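Local coordinates for pterin-4-alpha-carbinolamine dehydratase MoaB2 (Mycobacterium marinum, PDB 3RFQ), which probably acts in molybdenum cofactor biosynthesis as a MogA/MoaB-family protein with a probable molybdopterin-binding domain, at residues E72-N83 with R104-I114. Numbering follows the deposited sequence.
Sequences EADEVDIRNALN and RDVTPESTREI
Two neighbouring helices on one face of the mixed sheet, 75-83 and 107-114, pack here through S110, I114, I78 and E75; their axes cross at -43° and come within 8.6 Å. S110 sits where the backbones come close. Its OG lies 3.1 Å from CG of E75 and also has the carbonyl oxygen of E75 within hydrogen-bonding reach, though V106 O, just ahead of helix 107-114, is also within reach of the same proton. I78 and L82 point into the interface from the next turns. With CG1 of I78 beside its backbone N (chi1 -58°), CD1 reaches CG2 of V106 at 3.9 Å, while CG2 packs on CB of S110. One turn on, CD1 of L82 meets OG1 of T111 at 3.6 Å, the two side chains running nearly perpendicular. CG2 of I114 touches both CG of R79 and, at 3.1 Å, OD1 of N83. On the sheet side, L82 and T111 touch V153 of strand 151-156, and I78 and T107 touch V38 of strand 31-38.

Along the outer side R79, its chain bent at chi3 (-77°), brings its guanidinium up to the aliphatic part of E113, nearly perpendicular to the carboxylate, NH2 approaching CG at 3.3 Å. In a salt bridge, E75 OE2 accepts from R79 NH2 at 3.2 Å through its anti lone pair, tilted from the guanidinium plane; R79 NE, buried here, finds no partner in the model. At the loop end, the R104 guanidinium lies with one face over A73 O, 3.2 Å from R104 CZ; NE and NH2 are also close, but at angles too poor for hydrogen bonds. R104 instead forms a salt bridge with D40, whose OD1 also accepts from A73 N. Such side-by-side packing of helices that follow parallel strands is characteristic of the alpha/beta fold of MogA/MoaB-type domains.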
loop_
_atom_site.group_PDB
_atom_site.type_symbol
_atom_site.label_atom_id
_atom_site.label_comp_id
_atom_site.label_asym_id
_atom_site.label_seq_id
_atom_site.Cartn_x
_atom_site.Cartn_y
_atom_site.Cartn_z
ATOM N N GLU C 72 -17.185 10.378 -28.942
ATOM C CA GLU C 72 -15.928 11.021 -29.271
ATOM C C GLU C 72 -15.325 11.639 -28.012
ATOM O O GLU C 72 -16.041 11.897 -27.032
ATOM C CB GLU C 72 -16.143 12.149 -30.277
ATOM C CG GLU C 72 -16.535 11.739 -31.659
ATOM C CD GLU C 72 -16.750 12.936 -32.559
ATOM O OE1 GLU C 72 -17.856 13.049 -33.096
ATOM O OE2 GLU C 72 -15.828 13.776 -32.724
ATOM N N ALA C 73 -14.016 11.889 -28.060
ATOM C CA ALA C 73 -13.309 12.579 -26.981
ATOM C C ALA C 73 -13.649 14.059 -27.080
ATOM O O ALA C 73 -12.823 14.904 -27.443
ATOM C CB ALA C 73 -11.822 12.345 -27.094
ATOM N N ASP C 74 -14.903 14.355 -26.783
ATOM C CA ASP C 74 -15.451 15.687 -26.914
ATOM C C ASP C 74 -16.289 15.931 -25.660
ATOM O O ASP C 74 -17.117 15.099 -25.274
ATOM C CB ASP C 74 -16.313 15.771 -28.173
ATOM C CG ASP C 74 -17.040 17.088 -28.292
ATOM O OD1 ASP C 74 -16.434 18.043 -28.821
ATOM O OD2 ASP C 74 -18.212 17.167 -27.845
ATOM N N GLU C 75 -16.040 17.076 -25.033
ATOM C CA GLU C 75 -16.589 17.427 -23.729
ATOM C C GLU C 75 -18.112 17.427 -23.719
ATOM O O GLU C 75 -18.725 16.888 -22.802
ATOM C CB GLU C 75 -16.048 18.800 -23.308
ATOM C CG GLU C 75 -15.716 18.913 -21.833
ATOM C CD GLU C 75 -14.909 20.179 -21.504
ATOM O OE1 GLU C 75 -13.904 20.469 -22.212
ATOM O OE2 GLU C 75 -15.287 20.883 -20.534
ATOM N N VAL C 76 -18.716 18.013 -24.745
ATOM C CA VAL C 76 -20.170 18.065 -24.875
ATOM C C VAL C 76 -20.768 16.658 -25.086
ATOM O O VAL C 76 -21.780 16.292 -24.452
ATOM C CB VAL C 76 -20.584 19.061 -25.993
ATOM C CG1 VAL C 76 -22.077 18.901 -26.407
ATOM C CG2 VAL C 76 -20.287 20.499 -25.551
ATOM N N ASP C 77 -20.134 15.859 -25.946
ATOM C CA ASP C 77 -20.662 14.529 -26.228
ATOM C C ASP C 77 -20.576 13.636 -24.997
ATOM O O ASP C 77 -21.554 12.944 -24.670
ATOM C CB ASP C 77 -20.027 13.892 -27.471
ATOM C CG ASP C 77 -20.416 14.629 -28.775
ATOM O OD1 ASP C 77 -21.376 15.443 -28.760
ATOM O OD2 ASP C 77 -19.759 14.402 -29.823
ATOM N N ILE C 78 -19.439 13.689 -24.298
ATOM C CA ILE C 78 -19.258 12.913 -23.077
ATOM C C ILE C 78 -20.272 13.352 -22.029
ATOM O O ILE C 78 -20.970 12.528 -21.449
ATOM C CB ILE C 78 -17.830 13.022 -22.519
ATOM C CG1 ILE C 78 -16.809 12.548 -23.551
ATOM C CG2 ILE C 78 -17.707 12.199 -21.261
ATOM C CD1 ILE C 78 -15.376 12.913 -23.188
ATOM N N ARG C 79 -20.385 14.660 -21.824
ATOM C CA ARG C 79 -21.322 15.226 -20.858
ATOM C C ARG C 79 -22.780 14.846 -21.151
ATOM O O ARG C 79 -23.544 14.481 -20.243
ATOM C CB ARG C 79 -21.147 16.735 -20.844
ATOM C CG ARG C 79 -21.867 17.461 -19.746
ATOM C CD ARG C 79 -21.538 18.953 -19.848
ATOM N NE ARG C 79 -20.188 19.187 -19.320
ATOM C CZ ARG C 79 -19.327 20.068 -19.831
ATOM N NH1 ARG C 79 -19.681 20.785 -20.905
ATOM N NH2 ARG C 79 -18.106 20.204 -19.283
ATOM N N ASN C 80 -23.173 14.921 -22.418
ATOM C CA ASN C 80 -24.520 14.497 -22.805
ATOM C C ASN C 80 -24.788 13.016 -22.551
ATOM O O ASN C 80 -25.891 12.665 -22.138
ATOM C CB ASN C 80 -24.827 14.839 -24.264
ATOM C CG ASN C 80 -25.073 16.327 -24.477
ATOM O OD1 ASN C 80 -24.899 17.144 -23.561
ATOM N ND2 ASN C 80 -25.481 16.692 -25.702
ATOM N N ALA C 81 -23.811 12.154 -22.821
ATOM C CA ALA C 81 -23.996 10.730 -22.573
ATOM C C ALA C 81 -24.194 10.466 -21.073
ATOM O O ALA C 81 -25.022 9.639 -20.684
ATOM C CB ALA C 81 -22.822 9.930 -23.110
ATOM N N LEU C 82 -23.447 11.181 -20.235
ATOM C CA LEU C 82 -23.549 10.997 -18.796
ATOM C C LEU C 82 -24.853 11.512 -18.238
ATOM O O LEU C 82 -25.440 10.850 -17.370
ATOM C CB LEU C 82 -22.378 11.637 -18.046
ATOM C CG LEU C 82 -20.977 11.154 -18.414
ATOM C CD1 LEU C 82 -19.944 12.117 -17.815
ATOM C CD2 LEU C 82 -20.763 9.713 -17.959
ATOM N N ASN C 83 -25.300 12.679 -18.713
ATOM C CA ASN C 83 -26.544 13.290 -18.245
ATOM C C ASN C 83 -27.749 12.399 -18.565
ATOM O O ASN C 83 -28.646 12.215 -17.732
ATOM C CB ASN C 83 -26.752 14.684 -18.849
ATOM C CG ASN C 83 -26.063 15.811 -18.046
ATOM O OD1 ASN C 83 -25.834 15.696 -16.833
ATOM N ND2 ASN C 83 -25.768 16.926 -18.726
ATOM N N ARG C 104 -6.962 16.004 -25.881
ATOM C CA ARG C 104 -8.230 15.329 -26.104
ATOM C C ARG C 104 -8.693 14.573 -24.884
ATOM O O ARG C 104 -9.776 13.990 -24.924
ATOM C CB ARG C 104 -8.138 14.337 -27.285
ATOM C CG ARG C 104 -7.970 14.984 -28.677
ATOM C CD ARG C 104 -9.219 15.746 -29.149
ATOM N NE ARG C 104 -10.312 14.867 -29.579
ATOM C CZ ARG C 104 -11.385 15.288 -30.261
ATOM N NH1 ARG C 104 -11.510 16.572 -30.590
ATOM N NH2 ARG C 104 -12.335 14.428 -30.617
ATOM N N ASP C 105 -7.889 14.549 -23.817
ATOM C CA ASP C 105 -8.237 13.743 -22.657
ATOM C C ASP C 105 -9.163 14.536 -21.741
ATOM O O ASP C 105 -8.718 15.076 -20.699
ATOM C CB ASP C 105 -6.991 13.289 -21.907
ATOM C CG ASP C 105 -6.260 12.132 -22.601
ATOM O OD1 ASP C 105 -6.809 11.003 -22.626
ATOM O OD2 ASP C 105 -5.113 12.348 -23.067
ATOM N N VAL C 106 -10.436 14.620 -22.143
ATOM C CA VAL C 106 -11.395 15.543 -21.521
ATOM C C VAL C 106 -12.490 14.896 -20.646
ATOM O O VAL C 106 -13.373 15.597 -20.146
ATOM C CB VAL C 106 -12.041 16.511 -22.554
ATOM C CG1 VAL C 106 -10.995 17.506 -23.111
ATOM C CG2 VAL C 106 -12.716 15.742 -23.680
ATOM N N THR C 107 -12.415 13.580 -20.451
ATOM C CA THR C 107 -13.410 12.865 -19.635
ATOM C C THR C 107 -13.530 13.467 -18.221
ATOM O O THR C 107 -14.657 13.687 -17.739
ATOM C CB THR C 107 -13.113 11.362 -19.557
ATOM O OG1 THR C 107 -12.999 10.817 -20.881
ATOM C CG2 THR C 107 -14.172 10.599 -18.769
ATOM N N PRO C 108 -12.392 13.781 -17.571
ATOM C CA PRO C 108 -12.580 14.318 -16.194
ATOM C C PRO C 108 -13.273 15.678 -16.155
ATOM O O PRO C 108 -14.116 15.888 -15.275
ATOM C CB PRO C 108 -11.156 14.425 -15.642
ATOM C CG PRO C 108 -10.345 13.456 -16.522
ATOM C CD PRO C 108 -10.967 13.567 -17.887
ATOM N N GLU C 109 -12.927 16.574 -17.086
ATOM C CA GLU C 109 -13.548 17.901 -17.185
ATOM C C GLU C 109 -15.046 17.778 -17.486
ATOM O O GLU C 109 -15.854 18.500 -16.892
ATOM C CB GLU C 109 -12.866 18.799 -18.250
ATOM C CG GLU C 109 -11.465 19.309 -17.901
ATOM C CD GLU C 109 -10.524 18.175 -17.510
ATOM O OE1 GLU C 109 -10.290 17.265 -18.342
ATOM O OE2 GLU C 109 -10.075 18.161 -16.344
ATOM N N SER C 110 -15.402 16.889 -18.415
ATOM C CA SER C 110 -16.821 16.590 -18.708
ATOM C C SER C 110 -17.537 16.027 -17.480
ATOM O O SER C 110 -18.684 16.398 -17.186
ATOM C CB SER C 110 -16.957 15.576 -19.847
ATOM O OG SER C 110 -16.317 16.014 -21.035
ATOM N N THR C 111 -16.863 15.122 -16.773
ATOM C CA THR C 111 -17.462 14.463 -15.613
ATOM C C THR C 111 -17.665 15.433 -14.438
ATOM O O THR C 111 -18.725 15.450 -13.813
ATOM C CB THR C 111 -16.640 13.234 -15.219
ATOM O OG1 THR C 111 -16.611 12.354 -16.347
ATOM C CG2 THR C 111 -17.246 12.508 -13.998
ATOM N N ARG C 112 -16.671 16.260 -14.159
ATOM C CA ARG C 112 -16.739 17.174 -13.010
ATOM C C ARG C 112 -18.009 18.027 -13.012
ATOM O O ARG C 112 -18.585 18.277 -11.959
ATOM C CB ARG C 112 -15.517 18.107 -12.993
ATOM C CG ARG C 112 -15.302 18.843 -11.663
ATOM C CD ARG C 112 -13.946 19.576 -11.660
ATOM N NE ARG C 112 -12.785 18.668 -11.710
ATOM C CZ ARG C 112 -11.890 18.597 -12.702
ATOM N NH1 ARG C 112 -11.986 19.379 -13.775
ATOM N NH2 ARG C 112 -10.885 17.739 -12.618
ATOM N N GLU C 113 -18.417 18.464 -14.201
ATOM C CA GLU C 113 -19.569 19.344 -14.379
ATOM C C GLU C 113 -20.887 18.735 -13.940
ATOM O O GLU C 113 -21.759 19.433 -13.421
ATOM C CB GLU C 113 -19.691 19.761 -15.840
ATOM C CG GLU C 113 -18.853 20.947 -16.187
ATOM C CD GLU C 113 -19.133 22.125 -15.264
ATOM O OE1 GLU C 113 -20.265 22.681 -15.348
ATOM O OE2 GLU C 113 -18.219 22.467 -14.458
ATOM N N ILE C 114 -21.029 17.436 -14.160
ATOM C CA ILE C 114 -22.262 16.767 -13.810
ATOM C C ILE C 114 -22.259 16.128 -12.414
ATOM O O ILE C 114 -23.321 15.734 -11.954
ATOM C CB ILE C 114 -22.713 15.775 -14.900
ATOM C CG1 ILE C 114 -21.687 14.668 -15.118
ATOM C CG2 ILE C 114 -22.902 16.510 -16.193
ATOM C CD1 ILE C 114 -21.950 13.434 -14.346
#